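Local coordinates for protein HP0420 homologue (Helicobacter felis, PDB 3LWG) that is of unknown function but adopts a dimeric hotdog fold, and so possibly binds or processes an acyl thioester, as many hotdog proteins do, at residues C70-K75 with I130-K135; N76-S81 with R136-N141. All coordinates share one frame; numbering follows the deposited sequence.

Interaction 1. Residues C70-K75 with I130-K135; sequences CALNKK and ILVFEK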
ATOM      1  N   CYS B  70      12.612  -3.394  -0.371  1.00  7.59           N
ATOM      2  CA  CYS B  70      14.043  -3.022  -0.319  1.00  8.55           C
ATOM      3  C   CYS B  70      14.843  -3.855   0.679  1.00  9.03           C
ATOM      4  O   CYS B  70      16.032  -4.122   0.441  1.00 10.59           O
ATOM      5  CB  CYS B  70      14.217  -1.530   0.023  1.00  8.38           C
ATOM      6  SG  CYS B  70      13.646  -0.466  -1.313  1.00 11.89           S
ATOM      7  N   ALA B  71      14.204  -4.266   1.779  1.00  8.90           N
ATOM      8  CA  ALA B  71      14.849  -5.119   2.795  1.00  9.57           C
ATOM      9  C   ALA B  71      15.274  -6.488   2.237  1.00 12.92           C
ATOM     10  O   ALA B  71      16.360  -6.984   2.538  1.00  8.45           O
ATOM     11  CB  ALA B  71      13.939  -5.302   4.021  1.00 11.20           C
ATOM     12  N   LEU B  72      14.408  -7.098   1.420  1.00 10.69           N
ATOM     13  CA  LEU B  72      14.765  -8.346   0.746  1.00 11.61           C
ATOM     14  C   LEU B  72      15.638  -8.092  -0.489  1.00 14.88           C
ATOM     15  O   LEU B  72      16.567  -8.855  -0.772  1.00 14.03           O
ATOM     16  CB  LEU B  72      13.496  -9.130   0.371  1.00 11.54           C
ATOM     17  CG  LEU B  72      13.640 -10.490  -0.304  1.00 14.12           C
ATOM     18  CD1 LEU B  72      14.256 -11.369   0.730  1.00 13.22           C
ATOM     19  CD2 LEU B  72      12.253 -11.095  -0.723  1.00 12.44           C
ATOM     20  N   ASN B  73      15.316  -7.035  -1.233  1.00 12.49           N
ATOM     21  CA  ASN B  73      16.023  -6.619  -2.435  1.00 12.68           C
ATOM     22  C   ASN B  73      16.332  -7.811  -3.385  1.00 15.12           C
ATOM     23  O   ASN B  73      17.498  -7.966  -3.798  1.00 12.96           O
ATOM     24  CB  ASN B  73      17.336  -5.877  -2.083  1.00 12.30           C
ATOM     25  CG  ASN B  73      17.921  -5.133  -3.256  1.00 14.44           C
ATOM     26  OD1 ASN B  73      19.179  -4.875  -3.319  1.00 18.05           O
ATOM     27  ND2 ASN B  73      17.066  -4.747  -4.180  1.00 11.51           N
ATOM     28  N   LYS B  74      15.320  -8.614  -3.701  1.00 13.68           N
ATOM     29  CA  LYS B  74      15.474  -9.718  -4.658  1.00 16.12           C
ATOM     30  C   LYS B  74      14.859  -9.377  -6.031  1.00 16.65           C
ATOM     31  O   LYS B  74      13.699  -9.010  -6.126  1.00 15.65           O
ATOM     32  CB  LYS B  74      14.819 -11.006  -4.135  1.00 17.92           C
ATOM     33  CG  LYS B  74      15.519 -11.708  -2.980  1.00 20.17           C
ATOM     34  CD  LYS B  74      16.985 -11.973  -3.337  1.00 24.91           C
ATOM     35  CE  LYS B  74      17.695 -12.773  -2.220  1.00 27.67           C
ATOM     36  NZ  LYS B  74      16.726 -13.756  -1.601  1.00 40.62           N
ATOM     37  N   LYS B  75      15.620  -9.541  -7.108  1.00 17.47           N
ATOM     38  CA  LYS B  75      15.053  -9.356  -8.435  1.00 19.56           C
ATOM     39  C   LYS B  75      13.829 -10.247  -8.614  1.00 18.62           C
ATOM     40  O   LYS B  75      13.735 -11.365  -8.061  1.00 17.84           O
ATOM     41  CB  LYS B  75      16.061  -9.735  -9.526  1.00 25.16           C
ATOM     42  CG  LYS B  75      17.478  -9.780  -9.025  1.00 33.32           C
ATOM     43  CD  LYS B  75      18.277 -10.931  -9.701  1.00 34.77           C
ATOM     44  CE  LYS B  75      19.634 -11.087  -9.035  1.00 23.66           C
ATOM     45  NZ  LYS B  75      20.507  -9.912  -9.397  1.00 36.91           N
ATOM     46  N   ILE B 130       6.420 -11.761   0.602  1.00 10.06           N
ATOM     47  CA  ILE B 130       6.971 -11.425  -0.693  1.00 11.26           C
ATOM     48  C   ILE B 130       7.329 -12.730  -1.382  1.00 12.99           C
ATOM     49  O   ILE B 130       7.929 -13.616  -0.771  1.00 14.26           O
ATOM     50  CB  ILE B 130       8.227 -10.563  -0.549  1.00 12.53           C
ATOM     51  CG1 ILE B 130       7.853  -9.199   0.038  1.00 11.32           C
ATOM     52  CG2 ILE B 130       8.934 -10.390  -1.926  1.00 12.25           C
ATOM     53  CD1 ILE B 130       9.033  -8.215   0.206  1.00 12.82           C
ATOM     54  N   LEU B 131       6.973 -12.813  -2.650  1.00 14.84           N
ATOM     55  CA  LEU B 131       7.286 -13.984  -3.447  1.00 15.43           C
ATOM     56  C   LEU B 131       8.301 -13.600  -4.507  1.00 17.14           C
ATOM     57  O   LEU B 131       8.285 -12.481  -4.998  1.00 15.88           O
ATOM     58  CB  LEU B 131       6.011 -14.488  -4.120  1.00 14.39           C
ATOM     59  CG  LEU B 131       4.951 -15.004  -3.157  1.00 17.64           C
ATOM     60  CD1 LEU B 131       3.665 -15.335  -3.949  1.00 20.39           C
ATOM     61  CD2 LEU B 131       5.441 -16.211  -2.383  1.00 22.01           C
ATOM     62  N   VAL B 132       9.173 -14.551  -4.864  1.00 15.75           N
ATOM     63  CA  VAL B 132      10.186 -14.346  -5.900  1.00 14.18           C
ATOM     64  C   VAL B 132       9.907 -15.299  -7.055  1.00 17.94           C
ATOM     65  O   VAL B 132       9.714 -16.508  -6.831  1.00 17.43           O
ATOM     66  CB  VAL B 132      11.563 -14.679  -5.368  1.00 17.76           C
ATOM     67  CG1 VAL B 132      12.641 -14.420  -6.452  1.00 21.41           C
ATOM     68  CG2 VAL B 132      11.844 -13.851  -4.106  1.00 18.42           C
ATOM     69  N   PHE B 133       9.844 -14.746  -8.267  1.00 16.36           N
ATOM     70  CA  PHE B 133       9.497 -15.519  -9.472  1.00 18.20           C
ATOM     71  C   PHE B 133      10.634 -15.694 -10.461  1.00 20.56           C
ATOM     72  O   PHE B 133      11.580 -14.929 -10.483  1.00 19.43           O
ATOM     73  CB  PHE B 133       8.334 -14.848 -10.193  1.00 20.53           C
ATOM     74  CG  PHE B 133       7.094 -14.832  -9.381  1.00 20.59           C
ATOM     75  CD1 PHE B 133       6.787 -13.739  -8.581  1.00 18.79           C
ATOM     76  CD2 PHE B 133       6.259 -15.921  -9.369  1.00 26.04           C
ATOM     77  CE1 PHE B 133       5.637 -13.740  -7.826  1.00 23.66           C
ATOM     78  CE2 PHE B 133       5.107 -15.910  -8.604  1.00 23.10           C
ATOM     79  CZ  PHE B 133       4.805 -14.821  -7.839  1.00 22.96           C
ATOM     80  N   GLU B 134      10.510 -16.714 -11.306  1.00 24.24           N
ATOM     81  CA  GLU B 134      11.551 -16.993 -12.278  1.00 28.07           C
ATOM     82  C   GLU B 134      11.347 -16.238 -13.600  1.00 27.57           C
ATOM     83  O   GLU B 134      12.319 -15.913 -14.270  1.00 33.97           O
ATOM     84  CB  GLU B 134      11.732 -18.505 -12.493  1.00 32.06           C
ATOM     85  CG  GLU B 134      10.570 -19.239 -13.159  1.00 40.21           C
ATOM     86  CD  GLU B 134      11.058 -20.342 -14.145  1.00 48.50           C
ATOM     87  OE1 GLU B 134      12.111 -20.988 -13.883  1.00 47.74           O
ATOM     88  OE2 GLU B 134      10.389 -20.547 -15.189  1.00 47.92           O
ATOM     89  N   LYS B 135      10.105 -15.928 -13.960  1.00 27.27           N
ATOM     90  CA  LYS B 135       9.838 -15.300 -15.270  1.00 28.51           C
ATOM     91  C   LYS B 135       9.329 -13.875 -15.125  1.00 28.21           C
ATOM     92  O   LYS B 135       8.666 -13.545 -14.125  1.00 24.53           O
ATOM     93  CB  LYS B 135       8.798 -16.088 -16.067  1.00 30.07           C
ATOM     94  CG  LYS B 135       9.131 -17.556 -16.273  1.00 32.23           C
ATOM     95  CD  LYS B 135       7.909 -18.269 -16.773  1.00 34.07           C
ATOM     96  CE  LYS B 135       7.930 -19.753 -16.426  1.00 42.63           C
ATOM     97  NZ  LYS B 135       6.754 -20.448 -17.043  1.00 45.76           N
TER
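No flat side chain takes part where L72 and K74 meet I130 and V132, so there are no ring faces or edges to fill. The one planar group involved is the backbone carbonyl of K75, whose O lies 3.6 Å from V132 CG1. The rest is contact between aliphatic branches. L72 ends helix 57-72, and its CD2 meets I130 CG2 at 3.6 Å. The two side chains lie alongside, pointing opposite ways. L72 holds CG anti to its own N (chi1 -178°), which sends CD2 out to the strand. The touching branch of I130 is likewise anti to N, while CG1 stands beside it. V132 is two residues further on, with its CB on the same face of strand 121-132. Its CG2 takes K74 CB at 4.1 Å and, more loosely, L72 CD2 at 4.4 Å. K74 bends at chi2 and chi4, so that NZ turns off from the strand. Between L72 and K74 the chain leaves the helix at N73, which has a positive phi of 45°. This turn swings K74 and K75 over V132. L72 also rests on S110, and I130 on I112, S77 and I79, so this end of the contact is buried. K74 O receives a hydrogen bond from S77 OG. No hydrogen bond joins 70-75 to 130-135. The contact therefore holds by dispersion and by burial of the leucine and isoleucine, grading into a solvent-exposed side where K74 gives CB and K75 its backbone O.

Interaction 2. Residues N76-S81 with R136-N141; sequences NSLISS and RPFKFN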
ATOM      1  N   ASN B  76      12.877  -9.737  -9.365  1.00 16.86           N
ATOM      2  CA  ASN B  76      11.680 -10.493  -9.676  1.00 16.90           C
ATOM      3  C   ASN B  76      10.824 -10.812  -8.460  1.00 17.39           C
ATOM      4  O   ASN B  76      10.177 -11.863  -8.400  1.00 16.39           O
ATOM      5  CB  ASN B  76      12.059 -11.799 -10.378  1.00 20.36           C
ATOM      6  CG  ASN B  76      12.732 -11.578 -11.697  1.00 21.52           C
ATOM      7  OD1 ASN B  76      12.912 -10.459 -12.165  1.00 21.98           O
ATOM      8  ND2 ASN B  76      13.099 -12.671 -12.325  1.00 27.80           N
ATOM      9  N   SER B  77      10.753  -9.886  -7.512  1.00 13.81           N
ATOM     10  CA  SER B  77       9.960 -10.153  -6.315  1.00 16.72           C
ATOM     11  C   SER B  77       8.717  -9.265  -6.326  1.00 13.45           C
ATOM     12  O   SER B  77       8.712  -8.181  -6.941  1.00 17.90           O
ATOM     13  CB  SER B  77      10.790  -9.883  -5.024  1.00 14.01           C
ATOM     14  OG  SER B  77      11.320  -8.576  -5.033  1.00 15.12           O
ATOM     15  N   LEU B  78       7.642  -9.732  -5.707  1.00 15.78           N
ATOM     16  CA  LEU B  78       6.551  -8.809  -5.411  1.00 19.14           C
ATOM     17  C   LEU B  78       5.834  -9.140  -4.137  1.00 14.12           C
ATOM     18  O   LEU B  78       5.907 -10.256  -3.600  1.00 15.13           O
ATOM     19  CB  LEU B  78       5.548  -8.641  -6.566  1.00 22.43           C
ATOM     20  CG  LEU B  78       5.093  -9.957  -7.174  1.00 16.45           C
ATOM     21  CD1 LEU B  78       4.368 -10.705  -6.149  1.00 19.15           C
ATOM     22  CD2 LEU B  78       4.232  -9.756  -8.419  1.00 20.91           C
ATOM     23  N   ILE B  79       5.132  -8.137  -3.649  1.00 13.41           N
ATOM     24  CA  ILE B  79       4.381  -8.319  -2.434  1.00 14.43           C
ATOM     25  C   ILE B  79       3.178  -9.193  -2.728  1.00 13.44           C
ATOM     26  O   ILE B  79       2.399  -8.872  -3.646  1.00 16.86           O
ATOM     27  CB  ILE B  79       3.812  -6.983  -1.877  1.00 15.74           C
ATOM     28  CG1 ILE B  79       4.943  -5.961  -1.602  1.00 16.33           C
ATOM     29  CG2 ILE B  79       3.041  -7.308  -0.636  1.00 11.80           C
ATOM     30  CD1 ILE B  79       5.703  -6.244  -0.392  1.00 18.71           C
ATOM     31  N   SER B  80       2.984 -10.244  -1.938  1.00 11.33           N
ATOM     32  CA  SER B  80       1.839 -11.110  -2.158  1.00 15.42           C
ATOM     33  C   SER B  80       0.729 -10.968  -1.112  1.00 15.98           C
ATOM     34  O   SER B  80      -0.420 -11.267  -1.396  1.00 14.95           O
ATOM     35  CB  SER B  80       2.258 -12.575  -2.260  1.00 16.74           C
ATOM     36  OG  SER B  80       2.923 -12.974  -1.062  1.00 18.45           O
ATOM     37  N   SER B  81       1.068 -10.544   0.100  1.00 14.17           N
ATOM     38  CA  SER B  81       0.085 -10.526   1.187  1.00 15.56           C
ATOM     39  C   SER B  81       0.572  -9.593   2.264  1.00 14.13           C
ATOM     40  O   SER B  81       1.769  -9.383   2.355  1.00 13.93           O
ATOM     41  CB  SER B  81      -0.023 -11.939   1.804  1.00 15.53           C
ATOM     42  OG  SER B  81      -1.123 -11.940   2.703  1.00 25.52           O
ATOM     43  N   ARG B 136       9.676 -13.043 -16.109  1.00 26.62           N
ATOM     44  CA  ARG B 136       9.054 -11.734 -16.315  1.00 23.42           C
ATOM     45  C   ARG B 136       8.639 -11.659 -17.770  1.00 24.39           C
ATOM     46  O   ARG B 136       9.305 -12.241 -18.637  1.00 27.24           O
ATOM     47  CB  ARG B 136      10.051 -10.604 -16.063  1.00 21.75           C
ATOM     48  CG  ARG B 136      10.732 -10.708 -14.712  1.00 26.13           C
ATOM     49  CD  ARG B 136       9.728 -10.301 -13.626  1.00 22.62           C
ATOM     50  NE  ARG B 136       9.407  -8.868 -13.656  1.00 23.58           N
ATOM     51  CZ  ARG B 136      10.154  -7.927 -13.084  1.00 21.25           C
ATOM     52  NH1 ARG B 136      11.293  -8.265 -12.491  1.00 18.21           N
ATOM     53  NH2 ARG B 136       9.740  -6.650 -13.074  1.00 22.49           N
ATOM     54  N   PRO B 137       7.581 -10.897 -18.054  1.00 23.58           N
ATOM     55  CA  PRO B 137       6.822 -10.133 -17.047  1.00 21.94           C
ATOM     56  C   PRO B 137       6.091 -11.042 -16.035  1.00 24.86           C
ATOM     57  O   PRO B 137       5.870 -12.229 -16.288  1.00 20.67           O
ATOM     58  CB  PRO B 137       5.812  -9.342 -17.894  1.00 24.77           C
ATOM     59  CG  PRO B 137       5.768 -10.068 -19.222  1.00 26.73           C
ATOM     60  CD  PRO B 137       7.127 -10.620 -19.427  1.00 24.42           C
ATOM     61  N   PHE B 138       5.725 -10.475 -14.897  1.00 19.61           N
ATOM     62  CA  PHE B 138       5.171 -11.262 -13.803  1.00 20.17           C
ATOM     63  C   PHE B 138       3.983 -12.077 -14.185  1.00 20.66           C
ATOM     64  O   PHE B 138       3.771 -13.143 -13.633  1.00 22.49           O
ATOM     65  CB  PHE B 138       4.792 -10.346 -12.634  1.00 14.19           C
ATOM     66  CG  PHE B 138       5.972  -9.891 -11.838  1.00 17.51           C
ATOM     67  CD1 PHE B 138       6.746 -10.809 -11.142  1.00 17.24           C
ATOM     68  CD2 PHE B 138       6.301  -8.537 -11.754  1.00 18.48           C
ATOM     69  CE1 PHE B 138       7.852 -10.374 -10.375  1.00 17.70           C
ATOM     70  CE2 PHE B 138       7.387  -8.101 -10.996  1.00 15.10           C
ATOM     71  CZ  PHE B 138       8.159  -9.026 -10.298  1.00 14.18           C
ATOM     72  N   LYS B 139       3.171 -11.553 -15.101  1.00 21.68           N
ATOM     73  CA  LYS B 139       1.936 -12.233 -15.422  1.00 23.08           C
ATOM     74  C   LYS B 139       2.196 -13.654 -15.970  1.00 26.66           C
ATOM     75  O   LYS B 139       1.316 -14.504 -15.856  1.00 26.44           O
ATOM     76  CB  LYS B 139       1.078 -11.401 -16.392  1.00 29.76           C
ATOM     77  CG  LYS B 139       1.710 -11.247 -17.761  1.00 27.18           C
ATOM     78  CD  LYS B 139       0.836 -10.451 -18.714  1.00 29.18           C
ATOM     79  CE  LYS B 139       1.700  -9.911 -19.863  1.00 28.98           C
ATOM     80  NZ  LYS B 139       0.915  -9.627 -21.120  1.00 36.18           N
ATOM     81  N   PHE B 140       3.393 -13.916 -16.513  1.00 24.92           N
ATOM     82  CA  PHE B 140       3.707 -15.249 -17.083  1.00 28.63           C
ATOM     83  C   PHE B 140       3.729 -16.357 -16.023  1.00 30.51           C
ATOM     84  O   PHE B 140       3.670 -17.553 -16.334  1.00 29.83           O
ATOM     85  CB  PHE B 140       5.056 -15.242 -17.792  1.00 26.16           C
ATOM     86  CG  PHE B 140       5.035 -14.515 -19.117  1.00 31.94           C
ATOM     87  CD1 PHE B 140       6.229 -14.153 -19.764  1.00 28.76           C
ATOM     88  CD2 PHE B 140       3.812 -14.176 -19.701  1.00 26.93           C
ATOM     89  CE1 PHE B 140       6.190 -13.470 -21.010  1.00 30.25           C
ATOM     90  CE2 PHE B 140       3.769 -13.478 -20.916  1.00 31.65           C
ATOM     91  CZ  PHE B 140       4.962 -13.136 -21.571  1.00 28.14           C
ATOM     92  N   ASN B 141       3.819 -15.936 -14.767  1.00 28.04           N
ATOM     93  CA  ASN B 141       3.906 -16.863 -13.654  1.00 27.15           C
ATOM     94  C   ASN B 141       2.541 -17.270 -13.133  1.00 32.17           C
ATOM     95  O   ASN B 141       2.448 -18.089 -12.220  1.00 38.40           O
ATOM     96  CB  ASN B 141       4.677 -16.194 -12.527  1.00 25.65           C
ATOM     97  CG  ASN B 141       6.049 -15.760 -12.947  1.00 25.99           C
ATOM     98  OD1 ASN B 141       6.308 -14.563 -13.157  1.00 24.60           O
ATOM     99  ND2 ASN B 141       6.952 -16.717 -13.069  1.00 23.74           N
TER
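N76 OD1 accepts a hydrogen bond from R136 NH1 at 2.7 Å. The bond is somewhat bent, with an N-H...O angle of 149°. OD1 lies at the edge of the guanidinium, close to its plane, and the amide stands almost perpendicular to that plane (88°). The F138 ring is filled on both faces. L78 CD2 makes a CH-pi contact over one, 3.9 Å from the centroid. From its own segment, R136 NE sits 3.4 Å above the other face, off centre. N76 O meets the ring edge, 3.4 Å from CE1. R136 reaches both partners because its chain bends at chi2 and chi3. In the next shell, N76 ND2 bonds to F133 O, which helps fix the amide. D53 of the second subunit forms a salt bridge with R136 NH2 and takes a hydrogen bond from F138 N through its other carboxylate oxygen, while P89 of that subunit packs on F138. Further along the strand, S80 and S81 both face E129 in a classic beta bulge, and S81 also pairs antiparallel with a strand of the second subunit. A sheet running on across the interface in this way is characteristic of the hotdog dimer.

Overall arrangement
From the N terminus, the chain runs through helix 57-72 into 70-75 and directly on into 76-81, the start of strand 77-86. Strands 96-105 and 109-118 follow, then strand 121-132, whose end enters 130-135; 136-141 comes directly after. Interaction 1 closes a loop of 54 intervening residues, and interaction 2 closes another of equal length. The loops cross rather than nest, because their segments alternate. The centres of the contacts lie about 8 Å apart, and backbone pairing of L131 with L78 and F133 with N76 joins them. Interaction 1 ties the helix end to the sheet. Interaction 2 ties the C-terminal tail to strand 77-86, outermost in the sheet of its own chain, beside the dimer interface.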